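Local coordinates for protein putative L-alanine-DL-glutamate epimerase (Burkholderia xenovorans, PDB 3GO2) that binds magnesium and is probably a racemase or epimerase of the mandelate racemase/muconate lactonizing enzyme family, with its exact substrate not established, at residues G30-W34 / D97-T102; P187-V191 / F222-P226. All coordinates share one frame. Residues are numbered along the deposited sequence.

Contact 1 (G30-W34 / D97-T102); sequences GIVGW and DAKAKT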
loop_
_atom_site.group_PDB
_atom_site.type_symbol
_atom_site.label_atom_id
_atom_site.label_comp_id
_atom_site.label_asym_id
_atom_site.label_seq_id
_atom_site.Cartn_x
_atom_site.Cartn_y
_atom_site.Cartn_z
ATOM N N GLY A 30 -36.595 22.384 36.553
ATOM C CA GLY A 30 -35.696 22.490 37.686
ATOM C C GLY A 30 -34.694 21.367 37.868
ATOM O O GLY A 30 -34.007 21.323 38.869
ATOM N N ILE A 31 -34.583 20.481 36.889
ATOM C CA ILE A 31 -33.540 19.454 36.925
ATOM C C ILE A 31 -32.210 20.124 36.610
ATOM O O ILE A 31 -32.148 20.972 35.717
ATOM C CB ILE A 31 -33.788 18.351 35.871
ATOM C CG1 ILE A 31 -35.093 17.594 36.158
ATOM C CG2 ILE A 31 -32.596 17.379 35.825
ATOM C CD1 ILE A 31 -34.986 16.625 37.258
ATOM N N VAL A 32 -31.162 19.750 37.361
ATOM C CA VAL A 32 -29.824 20.275 37.145
ATOM C C VAL A 32 -28.901 19.147 36.706
ATOM O O VAL A 32 -28.762 18.151 37.416
ATOM C CB VAL A 32 -29.253 20.940 38.392
ATOM C CG1 VAL A 32 -27.826 21.398 38.169
ATOM C CG2 VAL A 32 -30.160 22.114 38.823
ATOM N N GLY A 33 -28.314 19.310 35.522
ATOM C CA GLY A 33 -27.288 18.406 35.015
ATOM C C GLY A 33 -25.916 19.052 35.197
ATOM O O GLY A 33 -25.745 20.259 34.975
ATOM N N TRP A 34 -24.947 18.221 35.585
ATOM C CA TRP A 34 -23.588 18.650 35.855
ATOM C C TRP A 34 -22.570 17.869 35.050
ATOM O O TRP A 34 -22.747 16.665 34.781
ATOM C CB TRP A 34 -23.237 18.367 37.314
ATOM C CG TRP A 34 -23.922 19.212 38.351
ATOM C CD1 TRP A 34 -25.014 18.867 39.112
ATOM C CD2 TRP A 34 -23.525 20.508 38.787
ATOM N NE1 TRP A 34 -25.316 19.876 39.986
ATOM C CE2 TRP A 34 -24.419 20.898 39.799
ATOM C CE3 TRP A 34 -22.510 21.387 38.406
ATOM C CZ2 TRP A 34 -24.315 22.119 40.440
ATOM C CZ3 TRP A 34 -22.411 22.605 39.049
ATOM C CH2 TRP A 34 -23.309 22.950 40.058
ATOM N N ASP A 97 -26.342 14.053 32.006
ATOM C CA ASP A 97 -26.735 14.021 33.413
ATOM C C ASP A 97 -28.204 14.477 33.568
ATOM O O ASP A 97 -29.025 13.860 34.291
ATOM C CB ASP A 97 -25.832 14.930 34.231
ATOM C CG ASP A 97 -25.964 14.707 35.721
ATOM O OD1 ASP A 97 -26.171 13.546 36.148
ATOM O OD2 ASP A 97 -25.844 15.710 36.475
ATOM N N ALA A 98 -28.527 15.597 32.921
ATOM C CA ALA A 98 -29.874 16.174 33.024
ATOM C C ALA A 98 -30.938 15.246 32.424
ATOM O O ALA A 98 -32.036 15.086 32.971
ATOM C CB ALA A 98 -29.917 17.558 32.381
ATOM N N LYS A 99 -30.608 14.621 31.307
ATOM C CA LYS A 99 -31.505 13.681 30.673
ATOM C C LYS A 99 -31.739 12.449 31.538
ATOM O O LYS A 99 -32.885 12.029 31.720
ATOM C CB LYS A 99 -30.968 13.270 29.315
ATOM C CG LYS A 99 -31.898 12.327 28.559
ATOM C CD LYS A 99 -31.483 12.167 27.098
ATOM C CE LYS A 99 -32.500 11.410 26.276
ATOM N NZ LYS A 99 -32.273 11.375 24.776
ATOM N N ALA A 100 -30.667 11.873 32.065
ATOM C CA ALA A 100 -30.790 10.726 32.937
ATOM C C ALA A 100 -31.604 11.081 34.187
ATOM O O ALA A 100 -32.473 10.324 34.582
ATOM C CB ALA A 100 -29.407 10.185 33.334
ATOM N N LYS A 101 -31.345 12.239 34.786
ATOM C CA LYS A 101 -32.133 12.668 35.962
ATOM C C LYS A 101 -33.608 12.850 35.602
ATOM O O LYS A 101 -34.528 12.502 36.399
ATOM C CB LYS A 101 -31.528 13.941 36.563
ATOM C CG LYS A 101 -30.269 13.651 37.393
ATOM C CD LYS A 101 -29.473 14.927 37.654
ATOM C CE LYS A 101 -28.364 14.681 38.607
ATOM N NZ LYS A 101 -27.467 15.889 38.776
ATOM N N THR A 102 -33.863 13.393 34.420
ATOM C CA THR A 102 -35.256 13.602 33.965
ATOM C C THR A 102 -35.979 12.267 33.869
ATOM O O THR A 102 -37.180 12.164 34.231
ATOM C CB THR A 102 -35.304 14.345 32.616
ATOM O OG1 THR A 102 -34.750 15.658 32.767
ATOM C CG2 THR A 102 -36.708 14.476 32.103
#
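In the N-terminal capping domain of the enolase-superfamily fold, strand 32-37, the third of an antiparallel meander, runs across helix 82-103; the short axes of 32-34 and 97-102 come within 6.7 Å at 137°. Polar groups hold the crossing. W34 N donates to D97 OD2 (2.8 Å), and K101 NZ donates to V32 O (2.9 Å). One helical turn apart, D97 and K101 are themselves paired, K101 NZ to D97 OD2 at 2.8 Å, so this intrahelical salt bridge meets a backbone donor and acceptor of the strand. D97 OD1 accepts from W375 N, and K101 NZ has a second acidic partner in D378. At G33 the backbones nearly touch, G33 CA to A98 CA 4.0 Å; a CB there would collide with A98 CB. I31 rests its CG2 on K101 CB (3.7 Å) and lies beside T102, whose OG1 turns back along its own helix and donates to A98 O at 2.8 Å.

Contact 2 (P187-V191 / F222-P226); sequences PALNV and FNAKP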
loop_
_atom_site.group_PDB
_atom_site.type_symbol
_atom_site.label_atom_id
_atom_site.label_comp_id
_atom_site.label_asym_id
_atom_site.label_seq_id
_atom_site.Cartn_x
_atom_site.Cartn_y
_atom_site.Cartn_z
ATOM N N PRO A 187 13.512 21.175 24.072
ATOM C CA PRO A 187 12.457 20.809 23.147
ATOM C C PRO A 187 12.755 19.681 22.161
ATOM O O PRO A 187 11.825 19.169 21.511
ATOM C CB PRO A 187 12.172 22.127 22.424
ATOM C CG PRO A 187 13.460 22.891 22.497
ATOM C CD PRO A 187 14.010 22.549 23.841
ATOM N N ALA A 188 14.018 19.275 22.029
ATOM C CA ALA A 188 14.353 18.125 21.199
ATOM C C ALA A 188 13.814 16.806 21.779
ATOM O O ALA A 188 13.583 15.847 21.035
ATOM C CB ALA A 188 15.865 18.044 20.992
ATOM N N LEU A 189 13.568 16.787 23.095
ATOM C CA LEU A 189 13.061 15.616 23.805
ATOM C C LEU A 189 13.992 14.406 23.653
ATOM O O LEU A 189 13.548 13.262 23.602
ATOM C CB LEU A 189 11.634 15.255 23.339
ATOM C CG LEU A 189 10.650 16.409 23.177
ATOM C CD1 LEU A 189 9.258 15.877 22.779
ATOM C CD2 LEU A 189 10.537 17.284 24.459
ATOM N N ASN A 190 15.300 14.646 23.620
ATOM C CA ASN A 190 16.243 13.525 23.562
ATOM C C ASN A 190 16.210 12.740 24.879
ATOM O O ASN A 190 15.935 13.310 25.955
ATOM C CB ASN A 190 17.660 14.019 23.282
ATOM C CG ASN A 190 17.786 14.678 21.915
ATOM O OD1 ASN A 190 17.280 14.149 20.917
ATOM N ND2 ASN A 190 18.469 15.840 21.865
ATOM N N VAL A 191 16.542 11.461 24.758
ATOM C CA VAL A 191 16.704 10.527 25.872
ATOM C C VAL A 191 18.186 10.147 25.953
ATOM O O VAL A 191 18.804 9.800 24.955
ATOM C CB VAL A 191 15.836 9.276 25.624
ATOM C CG1 VAL A 191 16.123 8.171 26.658
ATOM C CG2 VAL A 191 14.342 9.656 25.630
ATOM N N PHE A 222 4.265 12.776 26.245
ATOM C CA PHE A 222 4.855 13.194 24.979
ATOM C C PHE A 222 6.362 13.465 25.149
ATOM O O PHE A 222 6.909 14.326 24.470
ATOM C CB PHE A 222 4.228 14.511 24.492
ATOM C CG PHE A 222 2.773 14.445 24.031
ATOM C CD1 PHE A 222 2.460 14.323 22.670
ATOM C CD2 PHE A 222 1.736 14.681 24.923
ATOM C CE1 PHE A 222 1.134 14.370 22.239
ATOM C CE2 PHE A 222 0.422 14.718 24.491
ATOM C CZ PHE A 222 0.123 14.582 23.152
ATOM N N ASN A 223 7.015 12.763 26.079
ATOM C CA ASN A 223 8.364 13.156 26.527
ATOM C C ASN A 223 9.548 12.668 25.718
ATOM O O ASN A 223 10.695 12.920 26.108
ATOM C CB ASN A 223 8.536 12.772 28.005
ATOM C CG ASN A 223 7.645 13.595 28.896
ATOM O OD1 ASN A 223 7.560 14.819 28.728
ATOM N ND2 ASN A 223 6.932 12.947 29.817
ATOM N N ALA A 224 9.304 12.035 24.582
ATOM C CA ALA A 224 10.380 11.701 23.640
ATOM C C ALA A 224 9.920 11.755 22.189
ATOM O O ALA A 224 8.753 12.096 21.896
ATOM C CB ALA A 224 10.939 10.319 23.972
ATOM N N LYS A 225 10.862 11.452 21.295
ATOM C CA LYS A 225 10.564 11.138 19.914
ATOM C C LYS A 225 10.641 9.614 19.739
ATOM O O LYS A 225 11.227 8.909 20.566
ATOM C CB LYS A 225 11.555 11.822 18.992
ATOM C CG LYS A 225 11.737 13.324 19.265
ATOM C CD LYS A 225 10.459 14.135 19.140
ATOM C CE LYS A 225 10.690 15.636 19.383
ATOM N NZ LYS A 225 11.407 16.337 18.247
ATOM N N PRO A 226 10.102 9.085 18.649
ATOM C CA PRO A 226 10.244 7.643 18.409
ATOM C C PRO A 226 11.635 7.032 18.707
ATOM O O PRO A 226 11.741 5.993 19.349
ATOM C CB PRO A 226 9.869 7.523 16.933
ATOM C CG PRO A 226 8.810 8.567 16.779
ATOM C CD PRO A 226 9.240 9.720 17.636
HETATM O O HOH W 1 11.631 19.079 18.841
HETATM O O HOH W 2 13.740 11.147 21.868
HETATM O O HOH W 3 13.370 12.796 27.189
#
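L189 points from 187-191 into 222-226, its backbone in the left-handed region (phi 58°, psi 36°) and its side chain mt, which lays CD1 against F222 O (3.3 Å) and K225 CE (3.7 Å). K225 is bent at chi1 and chi2 (both m), extended at chi3 (t) and bent again at chi4 (p); its CE comes 3.3 Å from A188 O, and K225 NZ reaches N314 of the third subunit as well as a water (2.8 Å) that donates to P187 O (2.7 Å). V191, chi1 t, sets CG2 on A224 CB at 3.8 Å. Both segments are loops of the C-terminal enolase-type barrel domain: 222-226 follows strand 215-219, with K225 as N-cap residue of helix 226-235, while the loop 187-191 precedes helix 193-210. No direct hydrogen bond joins them; A224 CA makes a CH...O contact with L189 O (3.5 Å), and a second water bridges L189 O (2.7 Å) to K225 N (3.0 Å). F222, with chi1 m, sends its ring away from 187-191 to meet Y249, a magnesium-site residue, at about 40° between planes. N223, also m, turns away, and its OD1 accepts from G180 N. A third water donates to N190 O and N223 O, each at 2.9 Å.

In the fold
Contact 1 closes before contact 2 opens along the chain, and they lie on opposite sides of its centre, their own centres 44 Å apart and nearest atoms about 25 Å apart. They share no sheet or helix. Contact 1 packs the N-terminal domain internally, meander against helix 82-103, away from the metal and ligand sites. Contact 2 joins two loops at the barrel end that carries the metal sites: one follows strand 215-219, whose D219 binds magnesium with E245 and E269, and the F222 side chain is about 6 Å from a bound magnesium ion. Neighbouring subunits border both places: K99 pairs with E109 of the second subunit, N190 ND2 hydrogen-bonds to L339 O of the third subunit, and R77 of the fourth packs on L189.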